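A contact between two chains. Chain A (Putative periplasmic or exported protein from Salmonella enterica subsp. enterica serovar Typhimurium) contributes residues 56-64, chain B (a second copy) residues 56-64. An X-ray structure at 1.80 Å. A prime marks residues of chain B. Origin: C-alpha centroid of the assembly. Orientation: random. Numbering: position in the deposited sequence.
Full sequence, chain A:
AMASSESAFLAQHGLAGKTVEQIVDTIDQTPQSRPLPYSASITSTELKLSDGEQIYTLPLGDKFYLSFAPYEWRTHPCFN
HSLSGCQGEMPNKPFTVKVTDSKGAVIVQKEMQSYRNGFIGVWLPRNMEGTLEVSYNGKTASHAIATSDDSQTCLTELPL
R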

# COMPACT_ATOMS: atom_id res chain seq x y z
N TYR A 56 -8.79 -1.93 14.74
CA TYR A 56 -7.80 -2.59 13.90
C TYR A 56 -7.15 -1.50 13.08
O TYR A 56 -7.80 -0.51 12.73
CB TYR A 56 -8.50 -3.60 12.99
CG TYR A 56 -9.44 -4.49 13.77
CD1 TYR A 56 -8.93 -5.44 14.65
CD2 TYR A 56 -10.81 -4.36 13.67
CE1 TYR A 56 -9.77 -6.27 15.38
CE2 TYR A 56 -11.67 -5.18 14.40
CZ TYR A 56 -11.13 -6.13 15.26
OH TYR A 56 -11.96 -6.96 16.01
N THR A 57 -5.86 -1.65 12.78
CA THR A 57 -5.14 -0.64 12.04
C THR A 57 -4.47 -1.26 10.83
O THR A 57 -3.65 -2.18 10.96
CB THR A 57 -4.06 0.01 12.91
OG1 THR A 57 -3.28 -1.01 13.54
CG2 THR A 57 -4.70 0.86 14.00
N LEU A 58 -4.82 -0.76 9.65
CA LEU A 58 -4.22 -1.26 8.42
C LEU A 58 -3.35 -0.15 7.83
O LEU A 58 -3.86 0.89 7.42
CB LEU A 58 -5.30 -1.65 7.41
CG LEU A 58 -6.52 -2.49 7.84
CD1 LEU A 58 -7.44 -2.80 6.65
CD2 LEU A 58 -6.13 -3.77 8.54
N PRO A 59 -2.03 -0.36 7.80
CA PRO A 59 -1.09 0.57 7.20
C PRO A 59 -1.46 0.90 5.76
O PRO A 59 -1.80 0.01 4.98
CB PRO A 59 0.23 -0.22 7.22
CG PRO A 59 0.09 -1.09 8.44
CD PRO A 59 -1.35 -1.53 8.40
N LEU A 60 -1.42 2.18 5.42
CA LEU A 60 -1.58 2.58 4.03
C LEU A 60 -0.31 2.27 3.26
O LEU A 60 0.70 1.84 3.84
CB LEU A 60 -1.89 4.07 3.96
CG LEU A 60 -3.35 4.52 3.87
CD1 LEU A 60 -4.31 3.50 4.38
CD2 LEU A 60 -3.51 5.85 4.60
N GLY A 61 -0.35 2.49 1.95
CA GLY A 61 0.78 2.24 1.07
C GLY A 61 1.51 3.53 0.75
O GLY A 61 1.51 4.47 1.55
N ASP A 62 2.10 3.57 -0.45
CA ASP A 62 2.98 4.65 -0.88
C ASP A 62 2.27 5.96 -1.14
O ASP A 62 2.93 6.99 -1.32
CB ASP A 62 3.64 4.28 -2.21
CG ASP A 62 4.69 3.23 -2.08
OD1 ASP A 62 5.27 3.07 -0.99
OD2 ASP A 62 4.97 2.58 -3.11
N LYS A 63 0.94 5.91 -1.23
CA LYS A 63 0.18 7.12 -1.55
C LYS A 63 -0.72 7.59 -0.42
O LYS A 63 -1.34 6.80 0.31
CB LYS A 63 -0.59 6.93 -2.85
CG LYS A 63 0.33 7.05 -4.09
CD LYS A 63 -0.45 6.82 -5.36
CE LYS A 63 0.48 6.77 -6.56
NZ LYS A 63 1.30 8.02 -6.67
N PHE A 64 -0.75 8.91 -0.27
CA PHE A 64 -1.62 9.61 0.68
C PHE A 64 -3.05 9.66 0.14
O PHE A 64 -3.26 9.98 -1.03
CB PHE A 64 -1.08 11.03 0.82
CG PHE A 64 -1.71 11.84 1.91
CD1 PHE A 64 -2.92 12.50 1.71
CD2 PHE A 64 -1.07 11.97 3.14
CE1 PHE A 64 -3.50 13.25 2.73
CE2 PHE A 64 -1.63 12.72 4.15
CZ PHE A 64 -2.85 13.36 3.95
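Chain B, residues 56-64: YTLPLGDKF

The 56-64 stretch of chain B lies on its counterpart in chain A in nearly the same conformation. In both chains residues 56-59 form the end of an extended strand, with phi/psi of -112/113° at Leu58 and -111/121° at Leu58′. The chain then passes through a loop in which Gly61′, at -103/-150°, closely repeats Gly61 at -101/-149°. Strand 56′-59′ runs in the same general sense as strand 56-59, but the two are crossed, with an angle of 42° between their N-to-C directions (signed crossing angle -42°) and a closest approach of 6.6 Å between axes. The register is set at Leu58, whose CA lies 6.0 Å from the CA of Leu58′, like against like. No direct hydrogen bond joins the two stretches, and the strands do not pair as neighbours in a sheet; they pack through side chains and share water.

Leu58 and Pro59, with their primed equivalents, supply most of the 302 Å² buried between the stretches. Each leucine sits against the proline of the other chain. CD1 of Leu58 lies 4.1 Å from CG of Pro59′, and CD2 of Leu58′ lies 4.0 Å from CD of Pro59, giving two equivalent apolar contacts; the CD1-to-CG and CD2-to-CD approaches occur in both. The CA-to-CB bonds of all four residues point sideways to the opposing stretch, although the end of Leu58′ comes nearer. Both leucines adopt the m,t rotamer, and both proline rings are C-gamma exo. Leu58′ CD2 also approaches the backbone of the strand, 4.1 Å from Thr57 O.

Beyond this apolar patch, water links the backbones. Water 1 donates to both Pro59 O (2.8 Å from its O) and Pro59′ O (2.7 Å from its O), so one water bridges two acceptors that cannot bond each other directly. Water 2 accepts from Asp62 N and Asp62′ N, each 3.2 Å from its O, and so bridges the two loops in the opposite role, as acceptor. Between these waters the loops pass at Gly61 and Gly61′, where neither residue carries a side chain.

Farther along the chain, Asp62′ and Lys63′ point their CA-to-CB bonds toward chain A. Their contacts are looser: CG of Lys63′ lies 4.5 Å from OD2 of Asp62, and CD of Lys63 lies 4.4 Å from OD2 of Asp62′. In each case the closest approach to the carboxylate is made by the aliphatic part of the lysine. The lysines differ at chi2, which is t in Lys63 and m in Lys63′.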

# COMPACT_ATOMS: atom_id res chain seq x y z
N TYR B 56 -2.24 -12.24 11.95
CA TYR B 56 -2.75 -10.94 11.56
C TYR B 56 -2.48 -10.78 10.09
O TYR B 56 -1.46 -11.28 9.60
CB TYR B 56 -2.05 -9.83 12.35
CG TYR B 56 -2.03 -10.10 13.84
CD1 TYR B 56 -3.20 -10.23 14.56
CD2 TYR B 56 -0.82 -10.22 14.53
CE1 TYR B 56 -3.19 -10.50 15.94
CE2 TYR B 56 -0.79 -10.48 15.90
CZ TYR B 56 -1.98 -10.62 16.59
OH TYR B 56 -1.94 -10.87 17.93
N THR B 57 -3.38 -10.10 9.38
CA THR B 57 -3.21 -9.89 7.94
C THR B 57 -3.29 -8.42 7.55
O THR B 57 -4.30 -7.75 7.81
CB THR B 57 -4.24 -10.66 7.10
OG1 THR B 57 -5.57 -10.28 7.51
CG2 THR B 57 -4.06 -12.16 7.27
N LEU B 58 -2.23 -7.92 6.92
CA LEU B 58 -2.19 -6.53 6.49
C LEU B 58 -2.24 -6.51 4.97
O LEU B 58 -1.38 -7.11 4.31
CB LEU B 58 -0.91 -5.86 6.97
CG LEU B 58 -0.57 -5.90 8.46
CD1 LEU B 58 0.71 -5.12 8.75
CD2 LEU B 58 -1.72 -5.40 9.32
N PRO B 59 -3.25 -5.86 4.40
CA PRO B 59 -3.35 -5.77 2.94
C PRO B 59 -2.17 -5.01 2.36
O PRO B 59 -1.71 -4.02 2.96
CB PRO B 59 -4.64 -4.96 2.72
CG PRO B 59 -5.44 -5.17 4.00
CD PRO B 59 -4.41 -5.24 5.09
N LEU B 60 -1.68 -5.47 1.21
CA LEU B 60 -0.68 -4.73 0.46
C LEU B 60 -1.30 -3.57 -0.30
O LEU B 60 -2.52 -3.38 -0.30
CB LEU B 60 0.07 -5.66 -0.51
CG LEU B 60 1.32 -6.39 -0.01
CD1 LEU B 60 1.32 -6.67 1.49
CD2 LEU B 60 1.57 -7.69 -0.79
N GLY B 61 -0.45 -2.78 -0.95
CA GLY B 61 -0.90 -1.63 -1.70
C GLY B 61 -0.91 -1.88 -3.20
O GLY B 61 -1.12 -3.01 -3.63
N ASP B 62 -0.69 -0.82 -3.97
CA ASP B 62 -0.81 -0.86 -5.44
C ASP B 62 0.27 -1.72 -6.10
O ASP B 62 0.13 -2.14 -7.26
CB ASP B 62 -0.66 0.56 -6.01
CG ASP B 62 -1.89 1.42 -5.80
OD1 ASP B 62 -2.98 0.88 -5.51
OD2 ASP B 62 -1.75 2.65 -5.97
N LYS B 63 1.35 -1.97 -5.38
CA LYS B 63 2.49 -2.69 -5.94
C LYS B 63 2.58 -4.12 -5.45
O LYS B 63 2.32 -4.42 -4.28
CB LYS B 63 3.79 -1.96 -5.59
CG LYS B 63 3.88 -0.55 -6.15
CD LYS B 63 4.01 -0.60 -7.65
CE LYS B 63 4.23 0.80 -8.24
NZ LYS B 63 3.21 1.75 -7.72
N PHE B 64 2.99 -5.01 -6.35
CA PHE B 64 3.25 -6.41 -6.03
C PHE B 64 4.70 -6.54 -5.53
O PHE B 64 5.64 -5.96 -6.11
CB PHE B 64 3.05 -7.21 -7.32
CG PHE B 64 3.19 -8.70 -7.17
CD1 PHE B 64 4.43 -9.30 -7.10
CD2 PHE B 64 2.06 -9.51 -7.16
CE1 PHE B 64 4.56 -10.67 -7.00
CE2 PHE B 64 2.18 -10.87 -7.08
CZ PHE B 64 3.42 -11.46 -6.99
O HOH W 1 -2.24 -2.74 5.30
O HOH W 2 0.94 1.55 -2.67